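Local structure of chloroplast pentatricopeptide repeat protein 10 (Zea mays, 4M59) at the interface of chains A and B. The protein binds two similar intergenic chloroplast RNA elements, in the atpH 5'-UTR and the psaJ 3'-UTR, and blocks exonucleases there. Residues are numbered along the deposited sequence; one frame, centred on the assembly and turned at random. Chains: chain A/B, Chloroplast pentatricopeptide repeat protein 10.

The interface of chains A and B. Residues chain A 593-594; chain B 282-283, 286, 313-314, 316, 319.
A:Gln593 reaches from a loop of chain A to B:Val314, B:Asn316 and B:Thr319 of chain B, showing how one glutamine can be read by a partner through both ends of its amide. The two chains are pentatricopeptide repeat proteins, superhelices of stacked helical pairs, and the contact is part of the two-fold interface of the homodimer. The glutamine's CB lies 3.7 Å from OG1 of B:Thr319, near the start of helix 317-328. Its CG meets the methyl CB of B:Ala282 at 3.7 Å. Beyond CG the chain runs extended (chi2 176°), which carries the amide past B:Ala282 to the loop before that helix. There the carbonyl oxygen OE1 accepts the backbone N of B:Asn316 at 2.8 Å, in the carbonyl plane and on a lone pair, though the N-H comes in bent. The hydroxyl OG1 of B:Thr319 adds a longer bond of 3.2 Å to OE1, from above that plane. At the other end, NE2 of A:Gln593 donates to the backbone O of B:Val314 at 3.1 Å, almost straight (170° at H), with the acceptor in the amide plane although NE2 sits above the plane of the B:Val314 carbonyl. CE1 of B:Phe313 comes within 3.4 Å of NE2, its ring tilted 43° to the amide. The one hydroxyl hydrogen of B:Thr319 must be shared between OE1 and OD1 of B:Asn316, or alternate between them, and that OD1 is doubtfully placed. A valine in place of B:Thr319 would probably deprive OE1 of its hydroxyl donor, leaving the backbone N of B:Asn316 to hold that end of the amide. Next along chain A, CE1 of B:Phe283 lies 3.6 Å from the carbonyl carbon C of A:Thr594.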
ATOM      1  N   GLN A 593     -22.111  -8.379 -15.670  1.00 83.99           N
ATOM      2  CA  GLN A 593     -22.655  -7.732 -14.482  1.00 85.11           C
ATOM      3  C   GLN A 593     -21.561  -7.026 -13.685  1.00 84.75           C
ATOM      4  O   GLN A 593     -21.846  -6.164 -12.854  1.00 85.56           O
ATOM      5  CB  GLN A 593     -23.373  -8.752 -13.597  1.00 88.62           C
ATOM      6  CG  GLN A 593     -24.888  -8.723 -13.721  1.00 90.21           C
ATOM      7  CD  GLN A 593     -25.560  -9.807 -12.904  1.00 92.70           C
ATOM      8  OE1 GLN A 593     -24.915 -10.496 -12.114  1.00 93.45           O
ATOM      9  NE2 GLN A 593     -26.866  -9.965 -13.088  1.00 94.25           N
ATOM     10  N   THR A 594     -20.311  -7.396 -13.945  0.69 73.07           N
ATOM     11  CA  THR A 594     -19.179  -6.798 -13.252  0.69 73.05           C
ATOM     12  C   THR A 594     -18.198  -6.144 -14.225  0.69 71.65           C
ATOM     13  O   THR A 594     -17.427  -5.268 -13.842  0.69 72.55           O
ATOM     14  CB  THR A 594     -18.436  -7.844 -12.397  0.69 94.93           C
ATOM     15  OG1 THR A 594     -17.127  -7.362 -12.060  0.69 95.22           O
ATOM     16  CG2 THR A 594     -18.306  -9.154 -13.154  0.69 94.39           C
TER
ATOM     17  N   ALA B 282     -26.707  -2.995 -13.415  1.00 97.49           N
ATOM     18  CA  ALA B 282     -25.885  -3.888 -12.615  1.00 97.32           C
ATOM     19  C   ALA B 282     -24.584  -3.211 -12.278  1.00 95.95           C
ATOM     20  O   ALA B 282     -24.252  -3.028 -11.112  1.00 95.20           O
ATOM     21  CB  ALA B 282     -25.622  -5.155 -13.366  1.00 96.34           C
ATOM     22  N   PHE B 283     -23.867  -2.796 -13.308  0.73 90.29           N
ATOM     23  CA  PHE B 283     -22.585  -2.134 -13.136  0.73 89.75           C
ATOM     24  C   PHE B 283     -22.808  -0.923 -12.322  0.73 90.44           C
ATOM     25  O   PHE B 283     -22.049  -0.573 -11.440  0.73 90.14           O
ATOM     26  CB  PHE B 283     -22.025  -1.665 -14.467  0.73112.75           C
ATOM     27  CG  PHE B 283     -21.848  -2.745 -15.453  0.73112.79           C
ATOM     28  CD1 PHE B 283     -20.779  -3.582 -15.383  0.73111.81           C
ATOM     29  CD2 PHE B 283     -22.756  -2.932 -16.462  0.73114.20           C
ATOM     30  CE1 PHE B 283     -20.635  -4.586 -16.298  0.73112.30           C
ATOM     31  CE2 PHE B 283     -22.610  -3.924 -17.371  0.73114.81           C
ATOM     32  CZ  PHE B 283     -21.557  -4.749 -17.291  0.73113.97           C
ATOM     33  N   ASN B 286     -23.211  -2.138  -9.022  1.00 74.63           N
ATOM     34  CA  ASN B 286     -21.962  -2.649  -8.506  1.00 74.93           C
ATOM     35  C   ASN B 286     -20.986  -1.534  -8.202  1.00 74.68           C
ATOM     36  O   ASN B 286     -20.207  -1.612  -7.265  1.00 75.41           O
ATOM     37  CB  ASN B 286     -21.344  -3.651  -9.474  1.00 74.73           C
ATOM     38  CG  ASN B 286     -22.003  -5.000  -9.408  1.00 75.54           C
ATOM     39  OD1 ASN B 286     -22.664  -5.328  -8.437  1.00 75.90           O
ATOM     40  ND2 ASN B 286     -21.817  -5.794 -10.438  1.00 76.06           N
ATOM     41  N   PHE B 313     -33.658  -7.976  -9.996  0.86 98.80           N
ATOM     42  CA  PHE B 313     -32.272  -8.328 -10.279  0.86 98.81           C
ATOM     43  C   PHE B 313     -31.700  -9.597  -9.706  0.86 98.95           C
ATOM     44  O   PHE B 313     -31.748  -9.802  -8.520  0.86 97.82           O
ATOM     45  CB  PHE B 313     -31.436  -7.171  -9.799  0.86131.48           C
ATOM     46  CG  PHE B 313     -29.990  -7.367  -9.948  0.86131.39           C
ATOM     47  CD1 PHE B 313     -29.392  -7.239 -11.167  0.86132.58           C
ATOM     48  CD2 PHE B 313     -29.210  -7.617  -8.854  0.86130.48           C
ATOM     49  CE1 PHE B 313     -28.056  -7.397 -11.292  0.86132.53           C
ATOM     50  CE2 PHE B 313     -27.861  -7.768  -8.975  0.86130.38           C
ATOM     51  CZ  PHE B 313     -27.289  -7.667 -10.190  0.86131.27           C
ATOM     52  N   VAL B 314     -31.115 -10.426 -10.549  1.00 88.74           N
ATOM     53  CA  VAL B 314     -30.559 -11.668 -10.059  1.00 89.04           C
ATOM     54  C   VAL B 314     -29.070 -11.710 -10.236  1.00 89.41           C
ATOM     55  O   VAL B 314     -28.579 -11.860 -11.345  1.00 92.22           O
ATOM     56  CB  VAL B 314     -31.145 -12.857 -10.780  1.00 84.79           C
ATOM     57  CG1 VAL B 314     -30.564 -14.134 -10.220  1.00 84.91           C
ATOM     58  CG2 VAL B 314     -32.635 -12.852 -10.629  1.00 84.28           C
ATOM     59  N   ASN B 316     -25.171 -12.659 -10.394  1.00 83.17           N
ATOM     60  CA  ASN B 316     -24.419 -13.779 -10.882  1.00 85.94           C
ATOM     61  C   ASN B 316     -23.209 -13.966 -10.008  1.00 83.19           C
ATOM     62  O   ASN B 316     -22.994 -13.208  -9.078  1.00 80.06           O
ATOM     63  CB  ASN B 316     -23.987 -13.532 -12.317  1.00 88.36           C
ATOM     64  CG  ASN B 316     -23.086 -12.353 -12.442  1.00 85.07           C
ATOM     65  OD1 ASN B 316     -23.131 -11.448 -11.629  1.00 82.01           O
ATOM     66  ND2 ASN B 316     -22.249 -12.354 -13.452  1.00 85.67           N
ATOM     67  N   THR B 319     -20.878 -11.036  -9.255  1.00 57.44           N
ATOM     68  CA  THR B 319     -21.331  -9.976  -8.392  1.00 56.37           C
ATOM     69  C   THR B 319     -21.118 -10.387  -6.956  1.00 55.79           C
ATOM     70  O   THR B 319     -20.779  -9.581  -6.114  1.00 55.67           O
ATOM     71  CB  THR B 319     -22.792  -9.669  -8.640  1.00 61.49           C
ATOM     72  OG1 THR B 319     -22.949  -9.210  -9.982  1.00 62.32           O
ATOM     73  CG2 THR B 319     -23.260  -8.595  -7.723  1.00 60.63           C
TER